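PDB 3A32: probable threonyl-tRNA synthetase 1 from Aeropyrum pernix, which catalyses the attachment of threonine to tRNA(Thr) by way of a threonyl-adenylate, and lacks the domain that would edit mischarged seryl-tRNA(Thr) in cis. Local coordinates for the interface of chains A and B. Coordinates in Å, arbitrary orientation; residue numbers count along the deposited sequence, not the author numbering. Chains: chain A/B, Probable threonyl-tRNA synthetase 1.

The interface of chains A and B. Residues chain A 20, 25-27, 33, 45; chain B 117-118, 120-121, 124.
A:Phe33 points the tip of its ring at helix 112-126 of chain B, part of the class II aminoacyl-tRNA synthetase core, in a patch of the two-fold symmetric homodimer interface. Its CZ lies 3.6 Å from B:Asn121 CA, and CE1 meets the backbone carbonyl of B:Leu117, 3.4 Å from O. The ring stands almost perpendicular to the B:Asn121 amide, their planes 87° apart, while B:Leu117 runs past it in the opposite direction and brings CD2 near CD1 and CE1 of the ring. A flat, wide ring suits this place because the neighbouring loop residues of its own chain can hold it from both sides: A:Val26 CG2 sits over the centre of one face and A:Val20 CG1 nearer the rim of the other. An alanine here would probably leave a gap against B:Leu117 and B:Asn121 and deprive both valines of the surface they pack on.

The branched valines also reach across, to methyls of branched leucines. With CG1 anti to the backbone N (chi1 -179°), A:Val26 keeps CG2 on the ring and turns CG1 to B:Leu120 CD1, 3.7 Å away. In A:Val20 the roles swap: CG1 lies on the ring and CG2 reaches B:Leu118 CD2. With CG anti to the backbone N (chi1 176°), B:Asn121 leaves CB against the ring and carries its amide on to meet A:Val20 tip to tip. Farther along the helix the small B:Ala124 has CB 3.6 Å from CG of A:Pro27, a less certain contact because the proline is poorly ordered.

No direct polar bond crosses this patch; a water does the bridging. It lies 2.6 Å from OG of A:Ser45, whose short hydroxyl can give or take a hydrogen, accepts a hydrogen bond from B:Asn121 ND2 at 2.9 Å (156° at H), and lies 3.0 Å from the backbone carbonyl O of B:Leu118, which can only accept.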
loop_
_atom_site.group_PDB
_atom_site.type_symbol
_atom_site.label_atom_id
_atom_site.label_comp_id
_atom_site.label_asym_id
_atom_site.label_seq_id
_atom_site.Cartn_x
_atom_site.Cartn_y
_atom_site.Cartn_z
ATOM N N VAL A 20 -2.316 4.433 -18.547
ATOM C CA VAL A 20 -1.934 4.281 -19.939
ATOM C C VAL A 20 -3.163 3.887 -20.771
ATOM O O VAL A 20 -3.904 2.993 -20.398
ATOM C CB VAL A 20 -0.792 3.209 -20.098
ATOM C CG1 VAL A 20 -0.407 3.064 -21.609
ATOM C CG2 VAL A 20 0.441 3.580 -19.260
ATOM N N ARG A 25 -0.281 3.953 -29.035
ATOM C CA ARG A 25 0.781 3.192 -29.706
ATOM C C ARG A 25 2.115 3.253 -28.962
ATOM O O ARG A 25 2.576 4.344 -28.585
ATOM C CB ARG A 25 0.976 3.680 -31.157
ATOM C CG ARG A 25 -0.274 3.512 -32.003
ATOM C CD ARG A 25 -0.545 2.080 -32.441
ATOM N NE ARG A 25 -1.527 2.075 -33.522
ATOM C CZ ARG A 25 -1.753 1.065 -34.370
ATOM N NH1 ARG A 25 -1.059 -0.079 -34.291
ATOM N NH2 ARG A 25 -2.685 1.211 -35.323
ATOM N N VAL A 26 2.729 2.090 -28.764
ATOM C CA VAL A 26 4.077 2.040 -28.166
ATOM C C VAL A 26 5.116 2.631 -29.135
ATOM O O VAL A 26 5.195 2.194 -30.262
ATOM C CB VAL A 26 4.464 0.602 -27.742
ATOM C CG1 VAL A 26 5.844 0.578 -27.098
ATOM C CG2 VAL A 26 3.426 0.051 -26.759
ATOM N N PRO A 27 5.892 3.655 -28.712
ATOM C CA PRO A 27 6.994 4.173 -29.570
ATOM C C PRO A 27 7.841 3.070 -30.234
ATOM O O PRO A 27 8.178 2.081 -29.583
ATOM C CB PRO A 27 7.862 4.944 -28.587
ATOM C CG PRO A 27 6.937 5.429 -27.537
ATOM C CD PRO A 27 5.786 4.409 -27.445
ATOM N N PHE A 33 -0.527 -0.396 -26.641
ATOM C CA PHE A 33 -0.123 -0.883 -25.334
ATOM C C PHE A 33 -0.862 -2.169 -25.007
ATOM O O PHE A 33 -0.246 -3.083 -24.472
ATOM C CB PHE A 33 -0.214 0.184 -24.224
ATOM C CG PHE A 33 0.941 1.168 -24.245
ATOM C CD1 PHE A 33 2.101 0.925 -23.511
ATOM C CD2 PHE A 33 0.880 2.327 -25.043
ATOM C CE1 PHE A 33 3.181 1.802 -23.567
ATOM C CE2 PHE A 33 1.943 3.188 -25.114
ATOM C CZ PHE A 33 3.079 2.949 -24.369
ATOM N N SER A 45 -0.293 4.659 -14.436
ATOM C CA SER A 45 0.913 5.302 -14.919
ATOM C C SER A 45 1.557 6.174 -13.785
ATOM O O SER A 45 1.342 5.925 -12.580
ATOM C CB SER A 45 0.561 6.067 -16.204
ATOM O OG SER A 45 1.668 6.798 -16.653
ATOM N N LEU B 117 7.322 -0.180 -20.126
ATOM C CA LEU B 117 6.166 0.343 -20.830
ATOM C C LEU B 117 5.773 1.747 -20.316
ATOM O O LEU B 117 5.369 2.629 -21.103
ATOM C CB LEU B 117 4.972 -0.638 -20.763
ATOM C CG LEU B 117 4.986 -1.971 -21.565
ATOM C CD1 LEU B 117 3.680 -2.739 -21.335
ATOM C CD2 LEU B 117 5.201 -1.792 -23.111
ATOM N N LEU B 118 5.867 1.958 -19.003
ATOM C CA LEU B 118 5.540 3.259 -18.401
ATOM C C LEU B 118 6.528 4.326 -18.833
ATOM O O LEU B 118 6.151 5.436 -19.075
ATOM C CB LEU B 118 5.526 3.197 -16.844
ATOM C CG LEU B 118 4.388 2.372 -16.185
ATOM C CD1 LEU B 118 4.376 2.448 -14.661
ATOM C CD2 LEU B 118 3.040 2.793 -16.742
ATOM N N LEU B 120 8.076 4.094 -21.756
ATOM C CA LEU B 120 7.712 4.260 -23.155
ATOM C C LEU B 120 6.495 5.125 -23.329
ATOM O O LEU B 120 6.462 5.930 -24.249
ATOM C CB LEU B 120 7.556 2.918 -23.880
ATOM C CG LEU B 120 8.881 2.180 -24.106
ATOM C CD1 LEU B 120 8.656 0.779 -24.647
ATOM C CD2 LEU B 120 9.915 3.012 -25.000
ATOM N N ASN B 121 5.496 4.973 -22.468
ATOM C CA ASN B 121 4.291 5.814 -22.591
ATOM C C ASN B 121 4.601 7.314 -22.367
ATOM O O ASN B 121 4.062 8.146 -23.066
ATOM C CB ASN B 121 3.160 5.338 -21.655
ATOM C CG ASN B 121 1.952 6.247 -21.705
ATOM O OD1 ASN B 121 1.288 6.375 -22.748
ATOM N ND2 ASN B 121 1.651 6.889 -20.575
ATOM N N ALA B 124 6.351 8.785 -25.363
ATOM C CA ALA B 124 5.411 9.059 -26.451
ATOM C C ALA B 124 4.632 10.384 -26.226
ATOM O O ALA B 124 4.484 11.172 -27.129
ATOM C CB ALA B 124 4.463 7.896 -26.658
HETATM O O HOH W 1 3.255 5.762 -18.478
#